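Local atomic coordinates of heterokaryon incompatibility protein s (Podospora anserina, PDB entry 2WVQ), a protein that triggers cell death with incompatible het-S partners to prevent viable heterokaryons and forms the [het-s] prion, the chain here being its globular N-terminal domain. Residues A[40-45]-A[115-120]; A[48-53]-A[128-133]; A[190-195]-A[216-221]. The protein carries 2 engineered substitutions. All coordinates share one frame; numbering follows the deposited sequence. Where two conformers were deposited one is given.

In the fold
Contact 2 lies deepest, its centre about 8 Å from that of the chain; contacts 1 and 3 lie about 16 and 17 Å out, their centres about 24 Å apart. Helix 42-62 serves both contact 1, with its first turn, and contact 2, further along; helix 124-140 enters only contact 2. Their chemistry differs: partly buried stacked rings in contact 1, a buried histidine-carboxylate bond with leucine packing in contact 2, and in contact 3, buried despite its distance from the centre, a small patch of aliphatic side chains on helix backbone without a hydrogen bond across it. Asp-119 joins contact 1 to contact 2 by a salt bridge to Arg-131, while Arg-132 packs against Glu-194 to reach contact 3.

Contact 1: residues A[40-45]-A[115-120]; sequences RDYERC and VVFEDK
Tyr-42 and Phe-117 lay their rings one over the other in an offset stack, centroids 4.6 Å apart and planes 8° from parallel. The two side chains run past each other in opposite directions, which puts each CB over the partner's ring. Two CH-pi contacts result: Phe-117 CB stands 3.3 Å from the centroid of the Tyr-42 ring, and Tyr-42 CB stands 3.7 Å from that of Phe-117, both nearly on the ring normal. The tyrosine ring reaches this site because CG is turned anti to the backbone N (chi1 162°).

This joins the first turn of helix 42-62 to the loop between helices 79-108 and 124-140, in the mostly helical HeLo domain. The backbone of Phe-117 also hydrogen-bonds Leu-34 of strand 32-34, whose side chain touches Tyr-42.

Polar groups approach the tyrosine without bonding to it. Its OH lies 3.3 Å from Asp-119 N, at the ring edge, but the angle is too poor for a hydrogen bond, as it is for Glu-118 O. Charged pairs do not cross the contact: Arg-40 NH2 bridges to Asp-41 OD1, and Lys-120 NZ lies 2.7 Å from Glu-118 OE1, approaching from above the carboxylate plane. Asp-119 pairs with Arg-131 of helix 124-140.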
loop_
_atom_site.group_PDB
_atom_site.type_symbol
_atom_site.label_atom_id
_atom_site.label_comp_id
_atom_site.label_asym_id
_atom_site.label_seq_id
_atom_site.Cartn_x
_atom_site.Cartn_y
_atom_site.Cartn_z
ATOM N N ARG A 40 -23.985 -8.089 -2.915
ATOM C CA ARG A 40 -24.260 -9.346 -2.222
ATOM C C ARG A 40 -22.991 -9.966 -1.655
ATOM O O ARG A 40 -23.068 -10.972 -0.973
ATOM C CB ARG A 40 -24.958 -10.392 -3.113
ATOM C CG ARG A 40 -25.609 -9.879 -4.419
ATOM C CD ARG A 40 -25.148 -10.775 -5.570
ATOM N NE ARG A 40 -23.677 -10.775 -5.625
ATOM C CZ ARG A 40 -22.929 -11.750 -6.142
ATOM N NH1 ARG A 40 -23.498 -12.840 -6.659
ATOM N NH2 ARG A 40 -21.602 -11.631 -6.128
ATOM N N ASP A 41 -21.828 -9.380 -1.947
ATOM C CA ASP A 41 -20.566 -9.906 -1.393
ATOM C C ASP A 41 -20.204 -9.339 -0.033
ATOM O O ASP A 41 -19.141 -9.646 0.499
ATOM C CB ASP A 41 -19.399 -9.693 -2.353
ATOM C CG ASP A 41 -19.443 -10.627 -3.528
ATOM O OD1 ASP A 41 -20.189 -11.627 -3.495
ATOM O OD2 ASP A 41 -18.716 -10.365 -4.496
ATOM N N TYR A 42 -21.084 -8.504 0.510
ATOM C CA TYR A 42 -20.849 -7.853 1.772
ATOM C C TYR A 42 -20.443 -8.864 2.858
ATOM O O TYR A 42 -19.387 -8.721 3.454
ATOM C CB TYR A 42 -22.069 -7.072 2.256
ATOM C CG TYR A 42 -22.010 -6.745 3.748
ATOM C CD1 TYR A 42 -20.912 -6.051 4.299
ATOM C CD2 TYR A 42 -23.046 -7.108 4.591
ATOM C CE1 TYR A 42 -20.865 -5.748 5.656
ATOM C CE2 TYR A 42 -23.018 -6.810 5.929
ATOM C CZ TYR A 42 -21.923 -6.137 6.464
ATOM O OH TYR A 42 -21.928 -5.851 7.805
ATOM N N GLU A 43 -21.283 -9.874 3.072
ATOM C CA GLU A 43 -21.133 -10.794 4.192
ATOM C C GLU A 43 -19.783 -11.476 4.111
ATOM O O GLU A 43 -19.033 -11.463 5.087
ATOM C CB GLU A 43 -22.265 -11.816 4.193
ATOM C CG GLU A 43 -22.345 -12.663 5.446
ATOM C CD GLU A 43 -23.439 -13.706 5.358
ATOM O OE1 GLU A 43 -24.605 -13.346 5.094
ATOM O OE2 GLU A 43 -23.125 -14.897 5.556
ATOM N N ARG A 44 -19.455 -12.044 2.952
ATOM C CA ARG A 44 -18.165 -12.724 2.780
ATOM C C ARG A 44 -16.967 -11.791 2.981
ATOM O O ARG A 44 -16.015 -12.162 3.653
ATOM C CB ARG A 44 -18.086 -13.440 1.427
ATOM C CG ARG A 44 -16.797 -14.221 1.152
ATOM C CD ARG A 44 -16.637 -14.427 -0.387
ATOM N NE ARG A 44 -15.337 -13.966 -0.904
ATOM C CZ ARG A 44 -14.159 -14.581 -0.704
ATOM N NH1 ARG A 44 -14.069 -15.717 0.020
ATOM N NH2 ARG A 44 -13.046 -14.049 -1.225
ATOM N N CYS A 45 -17.005 -10.589 2.392
ATOM C CA CYS A 45 -15.901 -9.628 2.527
ATOM C C CYS A 45 -15.682 -9.171 3.990
ATOM O O CYS A 45 -14.543 -8.966 4.424
ATOM C CB CYS A 45 -16.134 -8.428 1.596
ATOM S SG CYS A 45 -15.842 -8.876 -0.139
ATOM N N VAL A 115 -23.999 5.266 1.653
ATOM C CA VAL A 115 -24.688 4.321 2.539
ATOM C C VAL A 115 -23.822 3.079 2.754
ATOM O O VAL A 115 -23.275 2.523 1.792
ATOM C CB VAL A 115 -26.054 3.895 1.904
ATOM C CG1 VAL A 115 -26.708 2.731 2.655
ATOM C CG2 VAL A 115 -27.009 5.080 1.852
ATOM N N VAL A 116 -23.705 2.638 4.006
ATOM C CA VAL A 116 -22.873 1.473 4.321
ATOM C C VAL A 116 -23.687 0.276 4.835
ATOM O O VAL A 116 -24.729 0.449 5.462
ATOM C CB VAL A 116 -21.696 1.809 5.317
ATOM C CG1 VAL A 116 -20.794 2.905 4.764
ATOM C CG2 VAL A 116 -22.212 2.217 6.675
ATOM N N PHE A 117 -23.191 -0.927 4.565
ATOM C CA PHE A 117 -23.734 -2.144 5.149
ATOM C C PHE A 117 -23.596 -2.189 6.688
ATOM O O PHE A 117 -22.696 -1.568 7.261
ATOM C CB PHE A 117 -23.073 -3.365 4.520
ATOM C CG PHE A 117 -23.568 -3.677 3.127
ATOM C CD1 PHE A 117 -22.778 -3.383 2.016
ATOM C CD2 PHE A 117 -24.832 -4.258 2.930
ATOM C CE1 PHE A 117 -23.223 -3.666 0.722
ATOM C CE2 PHE A 117 -25.302 -4.541 1.634
ATOM C CZ PHE A 117 -24.495 -4.247 0.527
ATOM N N GLU A 118 -24.506 -2.915 7.335
ATOM C CA GLU A 118 -24.421 -3.175 8.778
ATOM C C GLU A 118 -24.689 -4.645 8.962
ATOM O O GLU A 118 -25.283 -5.254 8.085
ATOM C CB GLU A 118 -25.397 -2.299 9.583
ATOM C CG GLU A 118 -26.686 -1.946 8.846
ATOM C CD GLU A 118 -27.188 -0.523 9.138
ATOM O OE1 GLU A 118 -27.401 -0.175 10.329
ATOM O OE2 GLU A 118 -27.385 0.239 8.157
ATOM N N ASP A 119 -24.237 -5.235 10.072
ATOM C CA ASP A 119 -24.304 -6.709 10.193
ATOM C C ASP A 119 -25.714 -7.330 10.185
ATOM O O ASP A 119 -25.863 -8.527 9.960
ATOM C CB ASP A 119 -23.340 -7.284 11.267
ATOM C CG ASP A 119 -23.849 -7.131 12.700
ATOM O OD1 ASP A 119 -23.065 -7.488 13.615
ATOM O OD2 ASP A 119 -24.998 -6.689 12.927
ATOM N N LYS A 120 -26.741 -6.501 10.376
ATOM C CA LYS A 120 -28.129 -6.882 10.097
ATOM C C LYS A 120 -28.391 -7.202 8.618
ATOM O O LYS A 120 -29.410 -7.797 8.302
ATOM C CB LYS A 120 -29.129 -5.808 10.575
ATOM C CG LYS A 120 -29.291 -4.609 9.616
ATOM C CD LYS A 120 -30.544 -3.799 9.885
ATOM C CE LYS A 120 -30.358 -2.756 10.990
ATOM N NZ LYS A 120 -29.733 -1.474 10.496
#

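Contact 2: residues A[48-53]-A[128-133]; sequences RLDIAK and ALHRRL
Asp-50 OD1 takes a very short hydrogen bond from His-130 ND1, 2.5 Å long with an N-H...O angle of 159°. The oxygen meets the imidazole at its edge, and the carboxylate plane is turned 39° from the ring. His-130 gets there with CG anti to its own N, the ring swinging across to the neighbouring helix. Leu-133 packs beside this polar pair, CD2 3.8 Å from Asp-50 CB and 3.9 Å from Ile-51 CG1, with its CB also against Asp-50 CB. A water bridges the backbones, donating to Asp-50 O at 2.9 Å and, weakly, to Leu-133 O.

Further out, Gln-46 NE2 bonds Asp-50 OD2, with a weak bond from Asn-134 ND2, so both carboxylate oxygens are engaged. Leu-47 packs on His-130 and Leu-133, and Ile-51 leans on Ala-207 of helix 198-207. The frame is a pair of nearly parallel helices, 42-62 and 124-140, whose local axes cross at 19° and approach to 9.7 Å in the core of the helical domain.

The exact length of the bond is doubtful, but a buried carboxylate that takes the ND1 hydrogen would probably favour a protonated, positively charged imidazole, giving the bond some ion-pair character.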
loop_
_atom_site.group_PDB
_atom_site.type_symbol
_atom_site.label_atom_id
_atom_site.label_comp_id
_atom_site.label_asym_id
_atom_site.label_seq_id
_atom_site.Cartn_x
_atom_site.Cartn_y
_atom_site.Cartn_z
ATOM N N ARG A 48 -13.936 -12.035 5.757
ATOM C CA ARG A 48 -12.519 -12.035 5.345
ATOM C C ARG A 48 -11.695 -11.030 6.175
ATOM O O ARG A 48 -10.579 -11.348 6.621
ATOM C CB ARG A 48 -12.340 -11.687 3.857
ATOM C CG ARG A 48 -13.066 -12.506 2.853
ATOM C CD ARG A 48 -12.245 -13.687 2.353
ATOM N NE ARG A 48 -11.034 -13.300 1.623
ATOM C CZ ARG A 48 -10.118 -14.172 1.187
ATOM N NH1 ARG A 48 -10.278 -15.478 1.416
ATOM N NH2 ARG A 48 -9.042 -13.745 0.525
ATOM N N LEU A 49 -12.248 -9.833 6.383
ATOM C CA LEU A 49 -11.689 -8.833 7.308
ATOM C C LEU A 49 -11.599 -9.302 8.793
ATOM O O LEU A 49 -10.572 -9.085 9.463
ATOM C CB LEU A 49 -12.497 -7.535 7.225
ATOM C CG LEU A 49 -11.985 -6.145 6.806
ATOM C CD1 LEU A 49 -10.703 -6.057 5.916
ATOM C CD2 LEU A 49 -13.132 -5.331 6.212
ATOM N N ASP A 50 -12.667 -9.917 9.300
ATOM C CA ASP A 50 -12.696 -10.422 10.688
ATOM C C ASP A 50 -11.648 -11.521 10.881
ATOM O O ASP A 50 -11.052 -11.627 11.949
ATOM C CB ASP A 50 -14.082 -10.982 11.078
ATOM C CG ASP A 50 -15.240 -9.953 10.931
ATOM O OD1 ASP A 50 -16.391 -10.418 10.787
ATOM O OD2 ASP A 50 -15.041 -8.711 10.993
ATOM N N ILE A 51 -11.463 -12.354 9.860
ATOM C CA ILE A 51 -10.453 -13.413 9.872
ATOM C C ILE A 51 -9.025 -12.887 9.852
ATOM O O ILE A 51 -8.178 -13.423 10.588
ATOM C CB ILE A 51 -10.700 -14.483 8.788
ATOM C CG1 ILE A 51 -11.939 -15.301 9.145
ATOM C CG2 ILE A 51 -9.501 -15.417 8.622
ATOM C CD1 ILE A 51 -12.509 -16.013 7.946
ATOM N N ALA A 52 -8.748 -11.858 9.046
ATOM C CA ALA A 52 -7.420 -11.212 9.049
ATOM C C ALA A 52 -7.125 -10.600 10.416
ATOM O O ALA A 52 -5.972 -10.675 10.925
ATOM C CB ALA A 52 -7.297 -10.146 7.943
ATOM N N LYS A 53 -8.150 -9.990 11.009
ATOM C CA LYS A 53 -8.036 -9.433 12.355
ATOM C C LYS A 53 -7.810 -10.564 13.380
ATOM O O LYS A 53 -7.016 -10.417 14.299
ATOM C CB LYS A 53 -9.277 -8.621 12.709
ATOM C CG LYS A 53 -9.256 -7.992 14.088
ATOM C CD LYS A 53 -10.653 -7.450 14.493
ATOM C CE LYS A 53 -10.468 -6.254 15.442
ATOM N NZ LYS A 53 -11.737 -5.827 16.056
ATOM N N ALA A 128 -23.650 -14.466 13.136
ATOM C CA ALA A 128 -23.117 -15.205 14.300
ATOM C C ALA A 128 -21.590 -15.425 14.218
ATOM O O ALA A 128 -20.882 -15.307 15.228
ATOM C CB ALA A 128 -23.840 -16.517 14.493
ATOM N N LEU A 129 -21.101 -15.758 13.013
ATOM C CA LEU A 129 -19.672 -15.900 12.760
ATOM C C LEU A 129 -18.945 -14.565 12.993
ATOM O O LEU A 129 -17.924 -14.529 13.686
ATOM C CB LEU A 129 -19.405 -16.467 11.362
ATOM C CG LEU A 129 -18.778 -17.861 11.186
ATOM C CD1 LEU A 129 -18.886 -18.735 12.438
ATOM C CD2 LEU A 129 -19.280 -18.619 9.938
ATOM N N HIS A 130 -19.511 -13.481 12.464
ATOM C CA HIS A 130 -18.975 -12.130 12.627
ATOM C C HIS A 130 -18.828 -11.805 14.117
ATOM O O HIS A 130 -17.736 -11.455 14.578
ATOM C CB HIS A 130 -19.870 -11.114 11.906
ATOM C CG HIS A 130 -19.489 -9.683 12.145
ATOM N ND1 HIS A 130 -18.318 -9.119 11.667
ATOM C CD2 HIS A 130 -20.133 -8.702 12.820
ATOM C CE1 HIS A 130 -18.254 -7.859 12.058
ATOM N NE2 HIS A 130 -19.343 -7.583 12.761
ATOM N N ARG A 131 -19.912 -11.986 14.867
ATOM C CA ARG A 131 -19.883 -11.750 16.308
ATOM C C ARG A 131 -18.925 -12.660 17.084
ATOM O O ARG A 131 -18.215 -12.169 17.945
ATOM C CB ARG A 131 -21.291 -11.715 16.883
ATOM C CG ARG A 131 -22.002 -10.474 16.428
ATOM C CD ARG A 131 -23.494 -10.629 16.428
ATOM N NE ARG A 131 -24.085 -9.345 16.050
ATOM C CZ ARG A 131 -25.362 -8.998 16.216
ATOM N NH1 ARG A 131 -26.240 -9.844 16.743
ATOM N NH2 ARG A 131 -25.759 -7.793 15.818
ATOM N N ARG A 132 -18.877 -13.950 16.741
ATOM C CA ARG A 132 -17.910 -14.905 17.317
ATOM C C ARG A 132 -16.441 -14.508 17.043
ATOM O O ARG A 132 -15.610 -14.514 17.948
ATOM C CB ARG A 132 -18.194 -16.329 16.800
ATOM C CG ARG A 132 -17.072 -17.345 17.055
ATOM C CD ARG A 132 -17.549 -18.785 16.873
ATOM N NE ARG A 132 -18.167 -19.296 18.096
ATOM C CZ ARG A 132 -19.478 -19.393 18.310
ATOM N NH1 ARG A 132 -20.348 -19.026 17.372
ATOM N NH2 ARG A 132 -19.923 -19.867 19.471
ATOM N N LEU A 133 -16.127 -14.178 15.790
ATOM C CA LEU A 133 -14.774 -13.766 15.410
ATOM C C LEU A 133 -14.363 -12.460 16.060
ATOM O O LEU A 133 -13.215 -12.304 16.510
ATOM C CB LEU A 133 -14.644 -13.681 13.884
ATOM C CG LEU A 133 -14.007 -14.675 12.910
ATOM C CD1 LEU A 133 -13.753 -16.090 13.371
ATOM C CD2 LEU A 133 -14.841 -14.675 11.623
HETATM O O HOH W 1 -12.474 -10.565 14.191
#

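Contact 3: residues A[190-195]-A[216-221]; sequences IEIEEV and SDAAAQ
No ring or other flat side-chain group meets its counterpart between 190-195 and 216-221; the flat surface in play is the peptide joining Ala-218 to Ala-219, and both branches of Ile-192 lie over the same face of it. CD1 is above the nitrogen end, 3.7 Å from Ala-219 N, and CG2 is above the oxygen end, 4.1 Å from Ala-218 O. Ala-219 CB lies near the peptide plane at its edge, 4.0 Å from Ile-192 CD1, while Ala-218 CB rises on the isoleucine's side, 4.1 Å from Ile-192 CG2. The isoleucine thus straddles a patch of helix lined by small methyl side chains, which let it come down close to the backbone.

Ile-192 follows Glu-191 of helix 181-191, and the helix it presses on, 213-224, is the last of the modelled chain. Between them in sequence comes helix 198-207, and Ile-192 also touches its Leu-204, together with Met-215 of helix 213-224. Ile-192 thus packs on both of the last two helices of the all-alpha globular domain.

In Ile-192 chi1 (-127°) and chi2 are both off the staggered positions, and together they bring CD1 over Ala-219 N, with Ala-218 CB close to both branches. The contact across the two segments has no hydrogen bond, but a polar tie lies next to it: Lys-222 NZ bonds the carbonyl oxygen of Ile-192. The adjacent Glu-191 splits its carboxylate between two arginines, in salt bridges to Arg-58 (OE1) and Arg-140 (OE2). On helix 213-224, Ser-216 OG bonds Lys-205 O.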
loop_
_atom_site.group_PDB
_atom_site.type_symbol
_atom_site.label_atom_id
_atom_site.label_comp_id
_atom_site.label_asym_id
_atom_site.label_seq_id
_atom_site.Cartn_x
_atom_site.Cartn_y
_atom_site.Cartn_z
ATOM N N ILE A 190 -8.558 -24.073 19.519
ATOM C CA ILE A 190 -9.351 -23.494 20.610
ATOM C C ILE A 190 -10.405 -22.460 20.119
ATOM O O ILE A 190 -11.516 -22.396 20.659
ATOM C CB ILE A 190 -8.417 -22.870 21.695
ATOM C CG1 ILE A 190 -7.556 -23.953 22.359
ATOM C CG2 ILE A 190 -9.229 -22.058 22.720
ATOM C CD1 ILE A 190 -6.364 -23.418 23.159
ATOM N N GLU A 191 -10.061 -21.663 19.104
ATOM C CA GLU A 191 -10.989 -20.657 18.565
ATOM C C GLU A 191 -12.222 -21.320 17.979
ATOM O O GLU A 191 -13.348 -20.814 18.088
ATOM C CB GLU A 191 -10.316 -19.832 17.471
ATOM C CG GLU A 191 -9.140 -19.027 17.953
ATOM C CD GLU A 191 -8.409 -18.342 16.825
ATOM O OE1 GLU A 191 -8.808 -18.496 15.645
ATOM O OE2 GLU A 191 -7.437 -17.640 17.131
ATOM N N ILE A 192 -11.977 -22.482 17.383
ATOM C CA ILE A 192 -12.950 -23.225 16.608
ATOM C C ILE A 192 -13.710 -24.316 17.421
ATOM O O ILE A 192 -14.575 -25.001 16.882
ATOM C CB ILE A 192 -12.229 -23.794 15.333
ATOM C CG1 ILE A 192 -12.991 -23.410 14.067
ATOM C CG2 ILE A 192 -11.906 -25.303 15.454
ATOM C CD1 ILE A 192 -12.084 -22.918 12.976
ATOM N N GLU A 193 -13.410 -24.467 18.708
ATOM C CA GLU A 193 -14.085 -25.505 19.494
ATOM C C GLU A 193 -15.551 -25.229 19.849
ATOM O O GLU A 193 -16.310 -26.161 20.111
ATOM C CB GLU A 193 -13.263 -25.977 20.711
ATOM C CG GLU A 193 -12.848 -24.924 21.723
ATOM C CD GLU A 193 -12.393 -25.552 23.028
ATOM O OE1 GLU A 193 -11.170 -25.654 23.264
ATOM O OE2 GLU A 193 -13.271 -25.972 23.810
ATOM N N GLU A 194 -15.968 -23.966 19.828
ATOM C CA GLU A 194 -17.358 -23.643 20.168
ATOM C C GLU A 194 -18.302 -23.741 18.965
ATOM O O GLU A 194 -19.532 -23.812 19.114
ATOM C CB GLU A 194 -17.435 -22.268 20.816
ATOM C CG GLU A 194 -18.650 -22.058 21.676
ATOM C CD GLU A 194 -18.300 -21.487 23.030
ATOM O OE1 GLU A 194 -17.136 -21.062 23.217
ATOM O OE2 GLU A 194 -19.189 -21.469 23.910
ATOM N N VAL A 195 -17.728 -23.759 17.770
ATOM C CA VAL A 195 -18.532 -23.807 16.556
ATOM C C VAL A 195 -18.748 -25.266 16.133
ATOM O O VAL A 195 -17.828 -25.947 15.672
ATOM C CB VAL A 195 -17.981 -22.837 15.444
ATOM C CG1 VAL A 195 -16.534 -23.103 15.123
ATOM C CG2 VAL A 195 -18.824 -22.874 14.190
ATOM N N SER A 216 -8.207 -22.287 8.493
ATOM C CA SER A 216 -8.695 -23.139 7.427
ATOM C C SER A 216 -8.513 -24.622 7.771
ATOM O O SER A 216 -9.450 -25.432 7.636
ATOM C CB SER A 216 -8.009 -22.767 6.116
ATOM O OG SER A 216 -8.696 -23.352 5.032
ATOM N N ASP A 217 -7.320 -24.968 8.253
ATOM C CA ASP A 217 -6.995 -26.364 8.618
ATOM C C ASP A 217 -7.757 -26.866 9.841
ATOM O O ASP A 217 -8.150 -28.035 9.895
ATOM C CB ASP A 217 -5.492 -26.531 8.845
ATOM C CG ASP A 217 -4.674 -26.298 7.582
ATOM O OD1 ASP A 217 -5.257 -26.225 6.479
ATOM O OD2 ASP A 217 -3.435 -26.172 7.698
ATOM N N ALA A 218 -7.953 -25.977 10.812
ATOM C CA ALA A 218 -8.718 -26.269 12.016
ATOM C C ALA A 218 -10.177 -26.593 11.706
ATOM O O ALA A 218 -10.710 -27.558 12.222
ATOM C CB ALA A 218 -8.603 -25.115 13.016
ATOM N N ALA A 219 -10.819 -25.753 10.883
ATOM C CA ALA A 219 -12.151 -26.032 10.319
ATOM C C ALA A 219 -12.238 -27.343 9.512
ATOM O O ALA A 219 -13.170 -28.120 9.712
ATOM C CB ALA A 219 -12.614 -24.856 9.466
ATOM N N ALA A 220 -11.274 -27.576 8.616
ATOM C CA ALA A 220 -11.201 -28.794 7.821
ATOM C C ALA A 220 -11.084 -30.034 8.707
ATOM O O ALA A 220 -11.792 -31.032 8.483
ATOM C CB ALA A 220 -10.043 -28.725 6.826
ATOM N N GLN A 221 -10.212 -29.968 9.715
ATOM C CA GLN A 221 -10.019 -31.075 10.654
ATOM C C GLN A 221 -11.313 -31.377 11.412
ATOM O O GLN A 221 -11.584 -32.529 11.740
ATOM C CB GLN A 221 -8.888 -30.762 11.657
ATOM C CG GLN A 221 -7.449 -31.141 11.209
ATOM C CD GLN A 221 -6.343 -30.270 11.891
ATOM O OE1 GLN A 221 -6.610 -29.220 12.523
ATOM N NE2 GLN A 221 -5.095 -30.710 11.738
#